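Side-chain contacts in MATE family efflux transporter (Vibrio cholerae, PDB 6IDP), which probably expels drugs and other toxic compounds from the cell, undergoing a conformational change that depends on protons: residues F391-P396 / I419-A424; L383-L388 / W423-A428; I100-I105 / S140-A145. All coordinates share one frame; numbering follows the deposited sequence.

Interaction 1 (F391-P396 / I419-A424). With OLC ((2R)-2,3-dihydroxypropyl (9Z)-octadec-9-enoate), chain T; OLC ((2R)-2,3-dihydroxypropyl (9Z)-octadec-9-enoate), chain G.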
loop_
_atom_site.group_PDB
_atom_site.type_symbol
_atom_site.label_atom_id
_atom_site.label_comp_id
_atom_site.label_asym_id
_atom_site.label_seq_id
_atom_site.Cartn_x
_atom_site.Cartn_y
_atom_site.Cartn_z
ATOM N N PHE A 391 3.675 -6.539 16.868
ATOM C CA PHE A 391 4.312 -6.467 18.175
ATOM C C PHE A 391 4.136 -7.726 19.015
ATOM O O PHE A 391 4.907 -7.963 19.943
ATOM C CB PHE A 391 3.787 -5.243 18.934
ATOM C CG PHE A 391 4.057 -3.943 18.233
ATOM C CD1 PHE A 391 5.336 -3.408 18.209
ATOM C CD2 PHE A 391 3.035 -3.257 17.597
ATOM C CE1 PHE A 391 5.590 -2.214 17.563
ATOM C CE2 PHE A 391 3.284 -2.058 16.950
ATOM C CZ PHE A 391 4.564 -1.538 16.935
ATOM N N ALA A 392 3.128 -8.531 18.694
ATOM C CA ALA A 392 2.875 -9.753 19.451
ATOM C C ALA A 392 3.526 -10.974 18.802
ATOM O O ALA A 392 3.975 -11.889 19.495
ATOM C CB ALA A 392 1.376 -9.983 19.609
ATOM N N PHE A 393 3.583 -10.980 17.473
ATOM C CA PHE A 393 4.003 -12.167 16.733
ATOM C C PHE A 393 5.324 -11.999 15.979
ATOM O O PHE A 393 6.292 -12.706 16.257
ATOM C CB PHE A 393 2.900 -12.575 15.753
ATOM C CG PHE A 393 1.564 -12.773 16.403
ATOM C CD1 PHE A 393 1.463 -13.427 17.619
ATOM C CD2 PHE A 393 0.411 -12.289 15.806
ATOM C CE1 PHE A 393 0.235 -13.606 18.224
ATOM C CE2 PHE A 393 -0.822 -12.462 16.408
ATOM C CZ PHE A 393 -0.910 -13.122 17.618
ATOM N N TYR A 394 5.357 -11.072 15.027
ATOM C CA TYR A 394 6.495 -10.937 14.119
ATOM C C TYR A 394 7.792 -10.549 14.827
ATOM O O TYR A 394 8.772 -11.292 14.790
ATOM C CB TYR A 394 6.180 -9.911 13.030
ATOM C CG TYR A 394 7.137 -9.926 11.860
ATOM C CD1 TYR A 394 7.323 -11.076 11.107
ATOM C CD2 TYR A 394 7.839 -8.784 11.496
ATOM C CE1 TYR A 394 8.190 -11.095 10.032
ATOM C CE2 TYR A 394 8.710 -8.791 10.418
ATOM C CZ TYR A 394 8.880 -9.952 9.693
ATOM O OH TYR A 394 9.741 -9.976 8.621
ATOM N N LEU A 395 7.797 -9.379 15.458
ATOM C CA LEU A 395 9.000 -8.873 16.112
ATOM C C LEU A 395 9.491 -9.756 17.271
ATOM O O LEU A 395 10.695 -9.970 17.393
ATOM C CB LEU A 395 8.780 -7.438 16.603
ATOM C CG LEU A 395 8.755 -6.354 15.521
ATOM C CD1 LEU A 395 8.538 -4.976 16.135
ATOM C CD2 LEU A 395 10.034 -6.378 14.694
ATOM N N PRO A 396 8.578 -10.267 18.126
ATOM C CA PRO A 396 9.108 -11.164 19.161
ATOM C C PRO A 396 9.740 -12.433 18.589
ATOM O O PRO A 396 10.746 -12.896 19.122
ATOM C CB PRO A 396 7.870 -11.507 19.997
ATOM C CG PRO A 396 6.953 -10.370 19.791
ATOM C CD PRO A 396 7.157 -9.953 18.364
ATOM N N ILE A 419 3.056 -17.132 10.096
ATOM C CA ILE A 419 2.060 -18.192 10.164
ATOM C C ILE A 419 1.088 -17.970 11.317
ATOM O O ILE A 419 -0.129 -18.096 11.146
ATOM C CB ILE A 419 2.729 -19.566 10.312
ATOM C CG1 ILE A 419 3.374 -19.971 8.987
ATOM C CG2 ILE A 419 1.719 -20.620 10.765
ATOM C CD1 ILE A 419 4.056 -21.318 9.026
ATOM N N ILE A 420 1.630 -17.631 12.483
ATOM C CA ILE A 420 0.811 -17.341 13.651
ATOM C C ILE A 420 -0.108 -16.149 13.388
ATOM O O ILE A 420 -1.295 -16.187 13.706
ATOM C CB ILE A 420 1.682 -17.060 14.894
ATOM C CG1 ILE A 420 2.467 -18.314 15.288
ATOM C CG2 ILE A 420 0.823 -16.591 16.054
ATOM C CD1 ILE A 420 3.259 -18.167 16.573
ATOM N N ALA A 421 0.450 -15.104 12.784
ATOM C CA ALA A 421 -0.291 -13.879 12.497
ATOM C C ALA A 421 -1.474 -14.118 11.561
ATOM O O ALA A 421 -2.553 -13.557 11.760
ATOM C CB ALA A 421 0.637 -12.839 11.906
ATOM N N GLY A 422 -1.262 -14.940 10.537
ATOM C CA GLY A 422 -2.312 -15.255 9.586
ATOM C C GLY A 422 -3.432 -16.056 10.221
ATOM O O GLY A 422 -4.615 -15.823 9.956
ATOM N N TRP A 423 -3.051 -17.008 11.066
ATOM C CA TRP A 423 -4.009 -17.828 11.787
ATOM C C TRP A 423 -4.807 -16.969 12.764
ATOM O O TRP A 423 -6.024 -17.116 12.888
ATOM C CB TRP A 423 -3.283 -18.967 12.510
ATOM C CG TRP A 423 -4.176 -19.884 13.289
ATOM C CD1 TRP A 423 -4.080 -20.184 14.619
ATOM C CD2 TRP A 423 -5.298 -20.625 12.791
ATOM N NE1 TRP A 423 -5.070 -21.065 14.979
ATOM C CE2 TRP A 423 -5.832 -21.350 13.876
ATOM C CE3 TRP A 423 -5.902 -20.746 11.536
ATOM C CZ2 TRP A 423 -6.941 -22.184 13.742
ATOM C CZ3 TRP A 423 -7.003 -21.572 11.407
ATOM C CH2 TRP A 423 -7.511 -22.279 12.502
ATOM N N ALA A 424 -4.113 -16.057 13.441
ATOM C CA ALA A 424 -4.750 -15.143 14.382
ATOM C C ALA A 424 -5.716 -14.198 13.677
ATOM O O ALA A 424 -6.780 -13.873 14.204
ATOM C CB ALA A 424 -3.699 -14.348 15.138
HETATM C C18 OLC T . -0.692 -23.155 7.690
HETATM C C17 OLC T . -0.903 -22.628 9.093
HETATM C C16 OLC T . -2.341 -22.858 9.510
HETATM C C12 OLC T . -3.540 -23.905 13.160
HETATM C C15 OLC T . -2.588 -22.243 10.872
HETATM C C13 OLC T . -2.373 -22.945 13.237
HETATM C C14 OLC T . -1.676 -22.887 11.895
HETATM C C18 OLC G . -2.584 -19.978 7.220
HETATM C C10 OLC G . -10.879 -20.363 4.018
HETATM C C9 OLC G . -11.635 -21.292 3.399
HETATM C C17 OLC G . -3.460 -19.437 8.327
HETATM C C11 OLC G . -10.009 -20.769 5.189
HETATM C C16 OLC G . -4.699 -18.798 7.734
HETATM C C12 OLC G . -8.988 -19.693 5.494
HETATM C C15 OLC G . -5.773 -19.839 7.500
HETATM C C13 OLC G . -8.060 -20.185 6.586
HETATM C C14 OLC G . -6.947 -19.183 6.800
#
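Phe393 packs between the two arms of a membrane helical hairpin: its ring lies against Ile420, Ala421 and Ala424, where the helical run 379-435 has doubled back on itself. The short axes of 391-396 and 419-424 approach to 9.1 Å and run antiparallel, at 165°. Ile420 comes in over one face of the phenyl ring with its CG2 methyl, 3.8 Å from the ring centroid and only 20° off the normal, a clear CH-pi contact. This branch stands anti to the backbone N of Ile420, while the longer CG1-CD1 branch is turned elsewhere. The far face of the ring is backed by Ala392 of its own segment, whose CB sits 3.9 Å above the plane near the rim. Ala421 and Ala424, three residues apart, meet the CD2-CE2 flank obliquely: CD2 of Phe393 lies 3.7 Å from CA of Ala421, and CE2 lies 3.7 Å from CB of Ala424. With CG of Phe393 beside its own N (chi1 -54°), the ring is carried toward 419-424. The first arm is distorted here, with a wide pi-type turn at 391-394 and a kink where the N of Pro396 makes no bond to the preceding turn. Beyond the hairpin, Phe391 packs on helix 226-259; within it, Tyr394 makes a cation-pi contact with Arg389. On the outer side of 419-424 the Trp423 indole takes a monoolein chain over its face, its CE2 3.5 Å from C12 of that lipid (chain T). The join between the arms is thus wholly apolar, made by dispersion and one CH-pi contact, with the ring sandwiched between Ile420 on one face and Ala392 on the other.

Interaction 2 (L383-L388 / W423-A428). With OLC ((2R)-2,3-dihydroxypropyl (9Z)-octadec-9-enoate), chain T; OLC ((2R)-2,3-dihydroxypropyl (9Z)-octadec-9-enoate), chain S; OLC ((2R)-2,3-dihydroxypropyl (9Z)-octadec-9-enoate), chain G; OLC ((2R)-2,3-dihydroxypropyl (9Z)-octadec-9-enoate), chain I.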
loop_
_atom_site.group_PDB
_atom_site.type_symbol
_atom_site.label_atom_id
_atom_site.label_comp_id
_atom_site.label_asym_id
_atom_site.label_seq_id
_atom_site.Cartn_x
_atom_site.Cartn_y
_atom_site.Cartn_z
ATOM N N LEU A 383 -7.184 -2.633 12.918
ATOM C CA LEU A 383 -6.018 -2.096 13.612
ATOM C C LEU A 383 -5.439 -3.114 14.590
ATOM O O LEU A 383 -4.219 -3.229 14.730
ATOM C CB LEU A 383 -6.381 -0.804 14.353
ATOM C CG LEU A 383 -5.305 -0.231 15.280
ATOM C CD1 LEU A 383 -4.057 0.155 14.495
ATOM C CD2 LEU A 383 -5.833 0.953 16.078
ATOM N N THR A 384 -6.320 -3.848 15.264
ATOM C CA THR A 384 -5.901 -4.875 16.212
ATOM C C THR A 384 -5.103 -5.974 15.520
ATOM O O THR A 384 -4.064 -6.407 16.018
ATOM C CB THR A 384 -7.108 -5.510 16.930
ATOM O OG1 THR A 384 -7.808 -4.505 17.672
ATOM C CG2 THR A 384 -6.652 -6.607 17.883
ATOM N N ILE A 385 -5.592 -6.417 14.367
ATOM C CA ILE A 385 -4.929 -7.471 13.611
ATOM C C ILE A 385 -3.537 -7.020 13.171
ATOM O O ILE A 385 -2.560 -7.756 13.330
ATOM C CB ILE A 385 -5.764 -7.891 12.381
ATOM C CG1 ILE A 385 -7.078 -8.540 12.832
ATOM C CG2 ILE A 385 -4.975 -8.848 11.502
ATOM C CD1 ILE A 385 -8.025 -8.894 11.699
ATOM N N SER A 386 -3.455 -5.802 12.641
ATOM C CA SER A 386 -2.184 -5.200 12.239
ATOM C C SER A 386 -1.206 -5.058 13.404
ATOM O O SER A 386 -0.021 -5.357 13.266
ATOM C CB SER A 386 -2.421 -3.824 11.610
ATOM O OG SER A 386 -3.139 -3.926 10.395
ATOM N N ALA A 387 -1.700 -4.590 14.546
ATOM C CA ALA A 387 -0.849 -4.392 15.714
ATOM C C ALA A 387 -0.353 -5.718 16.286
ATOM O O ALA A 387 0.822 -5.848 16.637
ATOM C CB ALA A 387 -1.588 -3.602 16.777
ATOM N N LEU A 388 -1.254 -6.694 16.386
ATOM C CA LEU A 388 -0.905 -8.021 16.891
ATOM C C LEU A 388 0.156 -8.681 16.022
ATOM O O LEU A 388 1.111 -9.267 16.530
ATOM C CB LEU A 388 -2.144 -8.916 16.961
ATOM C CG LEU A 388 -3.050 -8.761 18.181
ATOM C CD1 LEU A 388 -4.262 -9.670 18.057
ATOM C CD2 LEU A 388 -2.277 -9.064 19.456
ATOM N N TRP A 423 -3.051 -17.008 11.066
ATOM C CA TRP A 423 -4.009 -17.828 11.787
ATOM C C TRP A 423 -4.807 -16.969 12.764
ATOM O O TRP A 423 -6.024 -17.116 12.888
ATOM C CB TRP A 423 -3.283 -18.967 12.510
ATOM C CG TRP A 423 -4.176 -19.884 13.289
ATOM C CD1 TRP A 423 -4.080 -20.184 14.619
ATOM C CD2 TRP A 423 -5.298 -20.625 12.791
ATOM N NE1 TRP A 423 -5.070 -21.065 14.979
ATOM C CE2 TRP A 423 -5.832 -21.350 13.876
ATOM C CE3 TRP A 423 -5.902 -20.746 11.536
ATOM C CZ2 TRP A 423 -6.941 -22.184 13.742
ATOM C CZ3 TRP A 423 -7.003 -21.572 11.407
ATOM C CH2 TRP A 423 -7.511 -22.279 12.502
ATOM N N ALA A 424 -4.113 -16.057 13.441
ATOM C CA ALA A 424 -4.750 -15.143 14.382
ATOM C C ALA A 424 -5.716 -14.198 13.677
ATOM O O ALA A 424 -6.780 -13.873 14.204
ATOM C CB ALA A 424 -3.699 -14.348 15.138
ATOM N N ALA A 425 -5.333 -13.750 12.485
ATOM C CA ALA A 425 -6.144 -12.815 11.716
ATOM C C ALA A 425 -7.461 -13.458 11.294
ATOM O O ALA A 425 -8.521 -12.838 11.376
ATOM C CB ALA A 425 -5.376 -12.326 10.498
ATOM N N TRP A 426 -7.378 -14.705 10.844
ATOM C CA TRP A 426 -8.553 -15.463 10.445
ATOM C C TRP A 426 -9.504 -15.685 11.624
ATOM O O TRP A 426 -10.722 -15.643 11.460
ATOM C CB TRP A 426 -8.138 -16.806 9.832
ATOM C CG TRP A 426 -9.290 -17.742 9.642
ATOM C CD1 TRP A 426 -9.598 -18.827 10.410
ATOM C CD2 TRP A 426 -10.293 -17.673 8.625
ATOM N NE1 TRP A 426 -10.728 -19.440 9.930
ATOM C CE2 TRP A 426 -11.175 -18.750 8.835
ATOM C CE3 TRP A 426 -10.531 -16.804 7.555
ATOM C CZ2 TRP A 426 -12.278 -18.982 8.014
ATOM C CZ3 TRP A 426 -11.627 -17.035 6.742
ATOM C CH2 TRP A 426 -12.486 -18.115 6.975
ATOM N N LEU A 427 -8.940 -15.919 12.804
ATOM C CA LEU A 427 -9.735 -16.114 14.013
ATOM C C LEU A 427 -10.431 -14.826 14.442
ATOM O O LEU A 427 -11.582 -14.847 14.885
ATOM C CB LEU A 427 -8.859 -16.632 15.157
ATOM C CG LEU A 427 -8.322 -18.055 15.001
ATOM C CD1 LEU A 427 -7.385 -18.408 16.149
ATOM C CD2 LEU A 427 -9.471 -19.043 14.919
ATOM N N ALA A 428 -9.718 -13.711 14.316
ATOM C CA ALA A 428 -10.255 -12.400 14.669
ATOM C C ALA A 428 -11.393 -12.006 13.729
ATOM O O ALA A 428 -12.385 -11.415 14.154
ATOM C CB ALA A 428 -9.157 -11.352 14.638
HETATM C C18 OLC T . -0.692 -23.155 7.690
HETATM C C17 OLC T . -0.903 -22.628 9.093
HETATM C C16 OLC T . -2.341 -22.858 9.510
HETATM C C12 OLC T . -3.540 -23.905 13.160
HETATM C C15 OLC T . -2.588 -22.243 10.872
HETATM C C13 OLC T . -2.373 -22.945 13.237
HETATM C C14 OLC T . -1.676 -22.887 11.895
HETATM C C18 OLC S . -0.973 0.926 18.109
HETATM C C10 OLC S . -9.363 -2.597 20.629
HETATM C C9 OLC S . -10.374 -3.410 20.261
HETATM C C17 OLC S . -1.727 0.052 19.090
HETATM C C11 OLC S . -8.504 -1.912 19.587
HETATM C C8 OLC S . -10.672 -3.655 18.797
HETATM C C16 OLC S . -3.127 -0.196 18.574
HETATM C C12 OLC S . -7.550 -0.959 20.274
HETATM C C7 OLC S . -11.342 -5.002 18.636
HETATM C C15 OLC S . -3.884 -1.073 19.548
HETATM C C13 OLC S . -6.172 -1.578 20.339
HETATM C C6 OLC S . -12.589 -5.049 19.491
HETATM C C14 OLC S . -5.348 -1.098 19.165
HETATM C C18 OLC G . -2.584 -19.978 7.220
HETATM C C10 OLC G . -10.879 -20.363 4.018
HETATM C C9 OLC G . -11.635 -21.292 3.399
HETATM C C17 OLC G . -3.460 -19.437 8.327
HETATM C C11 OLC G . -10.009 -20.769 5.189
HETATM C C16 OLC G . -4.699 -18.798 7.734
HETATM C C12 OLC G . -8.988 -19.693 5.494
HETATM C C15 OLC G . -5.773 -19.839 7.500
HETATM C C13 OLC G . -8.060 -20.185 6.586
HETATM C C14 OLC G . -6.947 -19.183 6.800
HETATM C C18 OLC I . -5.702 -14.917 19.019
HETATM C C17 OLC I . -6.174 -13.754 18.174
HETATM C C11 OLC I . -11.213 -17.608 19.225
HETATM C C16 OLC I . -7.620 -13.971 17.788
HETATM C C12 OLC I . -9.949 -16.813 19.470
HETATM C C15 OLC I . -8.476 -13.938 19.034
HETATM C C13 OLC I . -10.316 -15.386 19.819
HETATM C C14 OLC I . -9.862 -14.456 18.714
#
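Ile385 fits against Ala425 and Ala428 in the same hairpin, at a buried seam between the two broadly antiparallel arms. The backbones come close, with CA of Ile385 and CA of Ala425 only 5.8 Å apart, which the small alanines permit. The isoleucine divides its branches between them. A chi1 of -66° puts CG1 beside the backbone N and leaves the CG2 methyl anti to it, where it reaches the CB of Ala425 at 3.6 Å. CG1 lies 3.9 Å from the CB of Ala428, and CD1 at the end of that extended branch stays beside the same methyl. One side chain therefore spans two positions three residues apart on the facing helix. Helix 360-375 closes over this seam: Cys366 and Val370 touch Ile385, and Met369 touches Ala425. The outward surface of 423-428 is lipid-facing. Trp426 has a monoolein chain (chain G) over one ring face, while Leu427 CD1 backs Trp423 on the face opposite its own lipid. Thr384 OG1 meanwhile bonds to the Tyr380 carbonyl within its own helix. This is close packing at alanine positions between the arms of a transmembrane helical hairpin in a MATE-family helix bundle.

Interaction 3 (I100-I105 / S140-A145). With OLC ((2R)-2,3-dihydroxypropyl (9Z)-octadec-9-enoate), chain R; OLC ((2R)-2,3-dihydroxypropyl (9Z)-octadec-9-enoate), chain B.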
loop_
_atom_site.group_PDB
_atom_site.type_symbol
_atom_site.label_atom_id
_atom_site.label_comp_id
_atom_site.label_asym_id
_atom_site.label_seq_id
_atom_site.Cartn_x
_atom_site.Cartn_y
_atom_site.Cartn_z
ATOM N N ILE A 100 -7.533 19.725 0.573
ATOM C CA ILE A 100 -7.153 20.690 1.593
ATOM C C ILE A 100 -6.191 20.075 2.598
ATOM O O ILE A 100 -5.183 20.684 2.958
ATOM C CB ILE A 100 -8.386 21.226 2.333
ATOM C CG1 ILE A 100 -9.345 21.879 1.339
ATOM C CG2 ILE A 100 -7.972 22.209 3.421
ATOM C CD1 ILE A 100 -10.655 22.299 1.950
ATOM N N GLY A 101 -6.511 18.864 3.042
ATOM C CA GLY A 101 -5.712 18.170 4.033
ATOM C C GLY A 101 -4.266 18.009 3.613
ATOM O O GLY A 101 -3.355 18.405 4.340
ATOM N N VAL A 102 -4.052 17.440 2.433
ATOM C CA VAL A 102 -2.698 17.195 1.954
ATOM C C VAL A 102 -1.961 18.513 1.704
ATOM O O VAL A 102 -0.768 18.622 1.984
ATOM C CB VAL A 102 -2.705 16.332 0.675
ATOM C CG1 VAL A 102 -1.293 16.172 0.127
ATOM C CG2 VAL A 102 -3.312 14.964 0.972
ATOM N N ALA A 103 -2.678 19.517 1.206
ATOM C CA ALA A 103 -2.099 20.844 0.997
ATOM C C ALA A 103 -1.600 21.438 2.310
ATOM O O ALA A 103 -0.496 21.981 2.376
ATOM C CB ALA A 103 -3.112 21.773 0.348
ATOM N N LEU A 104 -2.421 21.338 3.352
ATOM C CA LEU A 104 -2.028 21.790 4.683
ATOM C C LEU A 104 -0.815 21.017 5.190
ATOM O O LEU A 104 0.110 21.603 5.744
ATOM C CB LEU A 104 -3.188 21.647 5.673
ATOM C CG LEU A 104 -4.303 22.688 5.588
ATOM C CD1 LEU A 104 -5.358 22.426 6.654
ATOM C CD2 LEU A 104 -3.736 24.095 5.721
ATOM N N ILE A 105 -0.827 19.700 4.997
ATOM C CA ILE A 105 0.294 18.863 5.407
ATOM C C ILE A 105 1.571 19.276 4.680
ATOM O O ILE A 105 2.610 19.465 5.303
ATOM C CB ILE A 105 0.025 17.368 5.141
ATOM C CG1 ILE A 105 -1.131 16.868 6.008
ATOM C CG2 ILE A 105 1.269 16.549 5.432
ATOM C CD1 ILE A 105 -0.825 16.866 7.490
ATOM N N SER A 140 4.405 17.236 -6.232
ATOM C CA SER A 140 4.178 15.944 -6.865
ATOM C C SER A 140 3.440 15.005 -5.920
ATOM O O SER A 140 2.651 14.168 -6.356
ATOM C CB SER A 140 5.505 15.312 -7.302
ATOM O OG SER A 140 6.269 14.917 -6.178
ATOM N N ALA A 141 3.705 15.145 -4.625
ATOM C CA ALA A 141 3.032 14.327 -3.624
ATOM C C ALA A 141 1.550 14.683 -3.550
ATOM O O ALA A 141 0.698 13.804 -3.409
ATOM C CB ALA A 141 3.694 14.497 -2.265
ATOM N N TRP A 142 1.246 15.975 -3.649
ATOM C CA TRP A 142 -0.136 16.433 -3.604
ATOM C C TRP A 142 -0.898 15.957 -4.833
ATOM O O TRP A 142 -2.020 15.463 -4.728
ATOM C CB TRP A 142 -0.206 17.960 -3.501
ATOM C CG TRP A 142 -1.609 18.478 -3.342
ATOM C CD1 TRP A 142 -2.268 18.715 -2.170
ATOM C CD2 TRP A 142 -2.528 18.813 -4.391
ATOM N NE1 TRP A 142 -3.536 19.178 -2.423
ATOM C CE2 TRP A 142 -3.721 19.246 -3.778
ATOM C CE3 TRP A 142 -2.457 18.786 -5.788
ATOM C CZ2 TRP A 142 -4.835 19.654 -4.516
ATOM C CZ3 TRP A 142 -3.563 19.190 -6.517
ATOM C CH2 TRP A 142 -4.735 19.617 -5.880
ATOM N N THR A 143 -0.280 16.116 -5.998
ATOM C CA THR A 143 -0.882 15.697 -7.256
ATOM C C THR A 143 -1.124 14.184 -7.266
ATOM O O THR A 143 -2.156 13.719 -7.743
ATOM C CB THR A 143 0.003 16.097 -8.456
ATOM O OG1 THR A 143 0.307 17.494 -8.376
ATOM C CG2 THR A 143 -0.702 15.819 -9.769
ATOM N N GLY A 144 -0.170 13.428 -6.725
ATOM C CA GLY A 144 -0.296 11.985 -6.631
ATOM C C GLY A 144 -1.396 11.552 -5.680
ATOM O O GLY A 144 -2.128 10.601 -5.955
ATOM N N ALA A 145 -1.508 12.254 -4.557
ATOM C CA ALA A 145 -2.546 11.974 -3.573
ATOM C C ALA A 145 -3.935 12.197 -4.165
ATOM O O ALA A 145 -4.838 11.389 -3.956
ATOM C CB ALA A 145 -2.350 12.838 -2.338
HETATM C C18 OLC R . -0.986 22.225 -3.707
HETATM C C10 OLC R . 4.445 25.974 0.508
HETATM C C9 OLC R . 4.798 27.205 0.937
HETATM C C17 OLC R . 0.480 21.847 -3.733
HETATM C C11 OLC R . 5.386 25.145 -0.341
HETATM C C8 OLC R . 6.148 27.796 0.587
HETATM C C16 OLC R . 1.087 22.084 -2.367
HETATM C C12 OLC R . 5.141 23.672 -0.082
HETATM C C7 OLC R . 6.294 29.150 1.248
HETATM C C15 OLC R . 2.598 22.119 -2.464
HETATM C C13 OLC R . 4.632 23.003 -1.341
HETATM C C6 OLC R . 7.763 29.486 1.389
HETATM C C14 OLC R . 3.167 22.663 -1.170
HETATM C C5 OLC R . 8.012 30.129 2.736
HETATM C C18 OLC B . -1.040 6.925 -9.171
HETATM C C10 OLC B . 0.255 3.129 -3.382
HETATM C C9 OLC B . -0.372 1.975 -3.077
HETATM C C17 OLC B . -1.280 7.005 -7.679
HETATM C C11 OLC B . -0.275 4.448 -2.863
HETATM C C8 OLC B . -1.613 1.983 -2.212
HETATM C C16 OLC B . -0.407 8.087 -7.082
HETATM C C12 OLC B . 0.485 5.593 -3.499
HETATM C C15 OLC B . -0.026 7.725 -5.661
HETATM C C13 OLC B . 0.529 5.400 -5.000
HETATM C C14 OLC B . 1.046 6.657 -5.669
#
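The indole of Trp142 has a lipid on one face and a helix backbone at its edge. Over the face sits C18, the terminal methyl of a monoolein chain (chain R), 3.7 Å above the plane and displaced toward the rim. At the edge, in the ring plane, lie the C of Val102 and the N of Ala103, the latter 3.5 Å from Trp142 CD1. The pyrrole side is thus pressed against the peptide of the facing helix, and NE1 is spoken for: it hydrogen-bonds to the carbonyl of Gly99, just before segment 100-105. With CG anti to the backbone N (chi1 -175°) and the ring turned about perpendicular to that (chi2 91°), the tryptophan reaches across between the helices even though its CB bond does not aim straight at the partner.

Val102 approaches obliquely, neither squarely over the face nor at the edge, with CG1 3.6 Å from CD1 of Trp142. Its other methyl, CG2, meets the CB of Ala145 at 4.0 Å, one turn further along. Ala103 adds its CB, 3.8 Å from Trp142 NE1. Elsewhere, Ala145 touches Gln64 of helix 54-80, and Ser140 and Thr143 touch helix 189-213.

The segment axes lie 9.8 Å apart at an angle of 164°. This is antiparallel helix packing within the alpha-helical bundle of a MATE transporter, with a tryptophan at the membrane-facing margin that shows its face to lipid and anchors its N-H on the neighbouring helix.

Interactions 1 and 2 are successive levels of one hairpin in helix 379-435, their centres 8 Å apart. They share Trp423 and Ala424 and meet directly where Phe393 CD2 packs 3.2 Å from Leu388 O. The same two monoolein chains, T and G, lie along the outer side of both. Interaction 3 joins helices 84-111 and 124-156 on the opposite side of the chain's centre, about 34 Å from interaction 1 and 31 Å from interaction 2 between centres, with nearest atoms about 21 and 18 Å away. Lipid lies over a tryptophan in each, but Trp142 takes part in interaction 3 itself, whereas Trp423 stands on the outer side of interactions 1 and 2.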